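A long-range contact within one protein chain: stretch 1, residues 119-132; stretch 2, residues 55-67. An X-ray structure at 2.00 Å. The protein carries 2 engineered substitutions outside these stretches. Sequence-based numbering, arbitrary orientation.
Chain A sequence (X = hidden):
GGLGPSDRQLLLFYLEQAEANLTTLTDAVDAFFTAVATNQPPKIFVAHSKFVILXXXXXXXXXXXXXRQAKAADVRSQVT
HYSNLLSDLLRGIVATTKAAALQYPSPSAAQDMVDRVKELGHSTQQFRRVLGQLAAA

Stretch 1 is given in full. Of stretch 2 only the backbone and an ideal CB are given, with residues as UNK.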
# COMPACT_ATOMS: atom_id res chain seq x y z
N GLU A 119 -2.06 8.75 -2.90
CA GLU A 119 -3.31 8.23 -2.35
C GLU A 119 -3.07 6.97 -1.53
O GLU A 119 -3.69 6.78 -0.48
CB GLU A 119 -4.31 7.94 -3.47
CG GLU A 119 -5.63 7.38 -2.95
CD GLU A 119 -6.68 7.24 -4.03
OE1 GLU A 119 -6.34 7.40 -5.23
OE2 GLU A 119 -7.85 6.96 -3.68
N LEU A 120 -2.16 6.12 -2.00
CA LEU A 120 -1.76 4.94 -1.23
C LEU A 120 -1.13 5.33 0.10
O LEU A 120 -1.50 4.77 1.14
CB LEU A 120 -0.78 4.08 -2.03
CG LEU A 120 -0.28 2.83 -1.27
CD1 LEU A 120 -1.37 1.78 -1.14
CD2 LEU A 120 0.96 2.24 -1.93
N GLY A 121 -0.19 6.27 0.09
CA GLY A 121 0.40 6.77 1.32
C GLY A 121 -0.63 7.25 2.35
O GLY A 121 -0.59 6.89 3.54
N HIS A 122 -1.55 8.08 1.89
CA HIS A 122 -2.62 8.58 2.73
C HIS A 122 -3.51 7.46 3.27
O HIS A 122 -3.85 7.43 4.45
CB HIS A 122 -3.47 9.59 1.93
CG HIS A 122 -4.91 9.58 2.28
ND1 HIS A 122 -5.42 10.22 3.40
CD2 HIS A 122 -5.98 9.02 1.66
CE1 HIS A 122 -6.73 10.05 3.44
NE2 HIS A 122 -7.10 9.32 2.39
N SER A 123 -3.89 6.53 2.39
CA SER A 123 -4.84 5.49 2.78
C SER A 123 -4.21 4.50 3.77
O SER A 123 -4.90 3.97 4.64
CB SER A 123 -5.36 4.74 1.55
OG SER A 123 -6.17 5.58 0.73
N THR A 124 -2.91 4.26 3.64
CA THR A 124 -2.22 3.35 4.57
C THR A 124 -2.06 3.99 5.96
O THR A 124 -2.18 3.31 6.99
CB THR A 124 -0.83 2.91 4.04
OG1 THR A 124 0.01 4.06 3.83
CG2 THR A 124 -0.97 2.11 2.72
N GLN A 125 -1.79 5.28 5.98
CA GLN A 125 -1.73 6.02 7.24
C GLN A 125 -3.09 6.00 7.93
O GLN A 125 -3.17 5.88 9.15
CB GLN A 125 -1.30 7.47 7.01
CG GLN A 125 0.15 7.62 6.64
CD GLN A 125 1.08 7.16 7.75
OE1 GLN A 125 0.79 7.35 8.94
NE2 GLN A 125 2.19 6.55 7.37
N GLN A 126 -4.14 6.12 7.13
CA GLN A 126 -5.50 6.10 7.62
C GLN A 126 -5.86 4.72 8.18
O GLN A 126 -6.48 4.61 9.24
CB GLN A 126 -6.44 6.50 6.50
CG GLN A 126 -7.83 6.77 6.93
CD GLN A 126 -8.56 7.54 5.89
OE1 GLN A 126 -9.10 6.97 4.95
NE2 GLN A 126 -8.55 8.86 6.02
N PHE A 127 -5.46 3.67 7.46
CA PHE A 127 -5.61 2.29 7.94
C PHE A 127 -4.99 2.12 9.33
O PHE A 127 -5.63 1.61 10.25
CB PHE A 127 -4.97 1.31 6.95
CG PHE A 127 -5.03 -0.14 7.38
CD1 PHE A 127 -6.16 -0.66 8.00
CD2 PHE A 127 -3.94 -0.99 7.14
CE1 PHE A 127 -6.21 -2.01 8.38
CE2 PHE A 127 -3.98 -2.34 7.51
CZ PHE A 127 -5.12 -2.85 8.13
N ARG A 128 -3.76 2.58 9.48
CA ARG A 128 -3.06 2.46 10.75
C ARG A 128 -3.77 3.25 11.85
O ARG A 128 -3.92 2.77 12.98
CB ARG A 128 -1.61 2.93 10.61
CG ARG A 128 -0.76 2.57 11.83
CD ARG A 128 0.08 3.74 12.32
NE ARG A 128 -0.66 4.63 13.20
CZ ARG A 128 -1.13 5.82 12.85
NH1 ARG A 128 -0.96 6.27 11.61
NH2 ARG A 128 -1.79 6.57 13.73
N ARG A 129 -4.23 4.46 11.53
CA ARG A 129 -4.98 5.27 12.49
C ARG A 129 -6.23 4.53 12.99
O ARG A 129 -6.50 4.47 14.19
CB ARG A 129 -5.37 6.62 11.87
CG ARG A 129 -5.62 7.71 12.92
CD ARG A 129 -6.08 9.02 12.30
NE ARG A 129 -7.52 9.18 12.43
CZ ARG A 129 -8.40 8.84 11.49
NH1 ARG A 129 -7.98 8.34 10.34
NH2 ARG A 129 -9.69 9.01 11.71
N VAL A 130 -6.98 3.97 12.06
CA VAL A 130 -8.18 3.21 12.40
C VAL A 130 -7.89 1.96 13.27
O VAL A 130 -8.65 1.66 14.20
CB VAL A 130 -8.90 2.79 11.10
CG1 VAL A 130 -9.91 1.70 11.35
CG2 VAL A 130 -9.55 4.03 10.45
N LEU A 131 -6.81 1.24 12.98
CA LEU A 131 -6.40 0.13 13.86
C LEU A 131 -6.18 0.60 15.29
O LEU A 131 -6.56 -0.09 16.24
CB LEU A 131 -5.12 -0.54 13.36
CG LEU A 131 -5.19 -1.35 12.07
CD1 LEU A 131 -3.80 -1.85 11.71
CD2 LEU A 131 -6.17 -2.50 12.26
N GLY A 132 -5.56 1.76 15.45
CA GLY A 132 -5.29 2.29 16.78
C GLY A 132 -6.58 2.64 17.49
O GLY A 132 -6.71 2.45 18.70
N UNK A 55 6.12 -3.25 -0.35
CA UNK A 55 6.08 -2.83 1.05
C UNK A 55 4.63 -2.53 1.51
O UNK A 55 4.25 -2.89 2.63
CB UNK A 55 6.96 -1.60 1.25
N UNK A 56 3.81 -1.91 0.66
CA UNK A 56 2.41 -1.72 1.00
C UNK A 56 1.62 -3.04 1.07
O UNK A 56 0.66 -3.15 1.83
CB UNK A 56 1.76 -0.79 -0.02
N UNK A 57 2.02 -4.02 0.26
CA UNK A 57 1.32 -5.29 0.25
C UNK A 57 1.42 -5.95 1.64
O UNK A 57 0.53 -6.69 2.06
CB UNK A 57 1.89 -6.21 -0.83
N UNK A 58 2.49 -5.67 2.35
CA UNK A 58 2.63 -6.13 3.74
C UNK A 58 1.45 -5.67 4.59
O UNK A 58 0.97 -6.41 5.44
CB UNK A 58 3.94 -5.62 4.34
N UNK A 59 0.95 -4.45 4.34
CA UNK A 59 -0.19 -3.95 5.09
C UNK A 59 -1.50 -4.57 4.66
O UNK A 59 -2.37 -4.84 5.50
CB UNK A 59 -0.28 -2.43 4.95
N UNK A 60 -1.67 -4.80 3.36
CA UNK A 60 -2.81 -5.55 2.87
C UNK A 60 -2.89 -6.91 3.57
O UNK A 60 -3.94 -7.31 4.05
CB UNK A 60 -2.72 -5.73 1.35
N UNK A 61 -1.75 -7.59 3.62
CA UNK A 61 -1.66 -8.92 4.24
C UNK A 61 -2.05 -8.88 5.72
O UNK A 61 -2.78 -9.74 6.20
CB UNK A 61 -0.24 -9.48 4.09
N UNK A 62 -1.56 -7.88 6.45
CA UNK A 62 -1.99 -7.67 7.83
C UNK A 62 -3.51 -7.49 7.91
O UNK A 62 -4.18 -8.10 8.75
CB UNK A 62 -1.28 -6.45 8.43
N UNK A 63 -4.07 -6.68 7.03
CA UNK A 63 -5.51 -6.52 7.00
C UNK A 63 -6.22 -7.84 6.76
O UNK A 63 -7.22 -8.15 7.41
CB UNK A 63 -5.91 -5.51 5.92
N UNK A 64 -5.70 -8.62 5.82
CA UNK A 64 -6.27 -9.92 5.48
C UNK A 64 -6.26 -10.89 6.67
O UNK A 64 -7.24 -11.58 6.97
CB UNK A 64 -5.50 -10.53 4.31
N UNK A 65 -5.11 -10.94 7.33
CA UNK A 65 -4.90 -11.80 8.49
C UNK A 65 -5.80 -11.39 9.65
O UNK A 65 -6.44 -12.23 10.29
CB UNK A 65 -3.43 -11.76 8.92
N UNK A 66 -5.85 -10.09 9.92
CA UNK A 66 -6.72 -9.53 10.96
C UNK A 66 -8.20 -9.79 10.71
O UNK A 66 -8.93 -10.20 11.61
CB UNK A 66 -6.49 -8.02 11.07
N UNK A 67 -8.65 -9.51 9.49
CA UNK A 67 -10.06 -9.62 9.12
C UNK A 67 -10.56 -11.05 9.23
O UNK A 67 -11.71 -11.30 9.57
CB UNK A 67 -10.28 -9.10 7.70

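Both stretches are helical, and their axes run roughly the same way, 35° apart, with a closest approach of 11.2 Å. The face of stretch 1 turned to this contact carries Leu120, Thr124, Phe127 and Leu131. It is mostly apolar and offers no charge.

Position 55 has nothing of stretch 1 within 5.5 Å of its ideal CB. Many side chains would suit it. It is Ser55, whose hydroxyl is hydrogen-bonded elsewhere in the structure.

Position 56 points toward stretch 1. Its ideal CB already lies 3.7 Å from Leu120 CD2 and 4.8 Å from Thr124 CG2. A small apolar side chain fits well. The residue is Ala56, and its CB packs on the Leu120 methyl.

Positions 57 and 58 are out of reach of stretch 1, so the contact sets little preference. They are His57 and Lys58.

Position 59 points toward stretch 1; its CA and Thr124 CA, 7.6 Å apart, are the nearest CA pair across the stretches. Its ideal CB is 4.5 Å from Phe127 CE2 and 5.1 Å from Thr124 CG2. That leaves space for a medium apolar side chain; Leu, Ile, Val or Met are all plausible. The residue is Leu59, with chi1 m and chi2 t. Its CD1 reaches to 3.7 Å from Thr124 CB, while Phe127 CE2 lies 3.6 Å from the backbone O of Leu59.

Position 60 points away, and position 61 is out of reach. Neither is constrained by stretch 1. They are Val60 and Phe61.

Position 62 points toward stretch 1, but its ideal CB is 5.0 Å from Phe127 CE2. An apolar side chain of moderate size would suit the space near the Phe127 ring. Ile62 is found here; its CG2 stays 4.7 Å from Phe127 CZ, its nearest approach, and adds a little cover.

Position 63 lies beside the Phe127 ring tip. An ideal CB would be 3.5 Å from Phe127 CZ and also crowded by the O of position 60, at 3.3 Å. Glycine suits best, with alanine a tighter alternative. The residue is Gly63, and Phe127 CZ approaches its CA to 3.9 Å.

Positions 64 and 65 are out of reach, and polar groups are acceptable as far as stretch 1 is concerned. They are Asp64 and Thr65.

Position 66 points toward stretch 1, yet nothing lies within 5.5 Å of its ideal CB. A longer apolar side chain could bridge the gap to Leu131; Leu or Met would do. Leu66 does so, with CD1 3.5 Å from Leu131 CD2.

Position 67 is out of reach and open to many residues. It is Ser67.

Stretch 2 (55-67) SAHKLVFIGDTLS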
# COMPACT_ATOMS: atom_id res chain seq x y z
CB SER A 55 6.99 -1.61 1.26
OG SER A 55 6.52 -0.47 0.55
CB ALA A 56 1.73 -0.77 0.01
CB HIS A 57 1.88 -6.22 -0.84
CG HIS A 57 1.03 -7.43 -1.10
ND1 HIS A 57 1.14 -8.59 -0.36
CD2 HIS A 57 0.05 -7.66 -2.01
CE1 HIS A 57 0.27 -9.48 -0.80
NE2 HIS A 57 -0.39 -8.94 -1.81
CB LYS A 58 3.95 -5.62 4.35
CG LYS A 58 5.20 -5.92 3.49
CD LYS A 58 5.67 -7.37 3.62
CE LYS A 58 6.58 -7.79 2.46
NZ LYS A 58 5.81 -7.92 1.17
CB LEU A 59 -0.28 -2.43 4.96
CG LEU A 59 0.84 -1.67 5.65
CD1 LEU A 59 0.79 -0.25 5.16
CD2 LEU A 59 0.66 -1.72 7.18
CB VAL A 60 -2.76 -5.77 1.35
CG1 VAL A 60 -3.93 -6.65 0.92
CG2 VAL A 60 -2.77 -4.43 0.61
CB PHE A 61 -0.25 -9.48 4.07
CG PHE A 61 -0.09 -10.89 4.60
CD1 PHE A 61 -0.54 -11.98 3.88
CD2 PHE A 61 0.56 -11.11 5.81
CE1 PHE A 61 -0.38 -13.28 4.35
CE2 PHE A 61 0.73 -12.41 6.30
CZ PHE A 61 0.26 -13.49 5.57
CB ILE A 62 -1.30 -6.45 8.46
CG1 ILE A 62 0.17 -6.78 8.75
CG2 ILE A 62 -2.03 -6.02 9.75
CD1 ILE A 62 1.04 -5.55 9.04
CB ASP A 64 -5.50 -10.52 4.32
CG ASP A 64 -6.25 -11.63 3.65
OD1 ASP A 64 -7.19 -11.33 2.89
OD2 ASP A 64 -5.90 -12.80 3.90
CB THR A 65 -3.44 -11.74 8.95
OG1 THR A 65 -2.60 -12.24 7.91
CG2 THR A 65 -3.21 -12.58 10.22
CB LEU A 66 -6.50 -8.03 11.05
CG LEU A 66 -5.77 -7.43 12.23
CD1 LEU A 66 -5.94 -5.94 12.12
CD2 LEU A 66 -6.34 -7.97 13.53
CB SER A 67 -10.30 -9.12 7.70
OG SER A 67 -9.79 -10.02 6.73
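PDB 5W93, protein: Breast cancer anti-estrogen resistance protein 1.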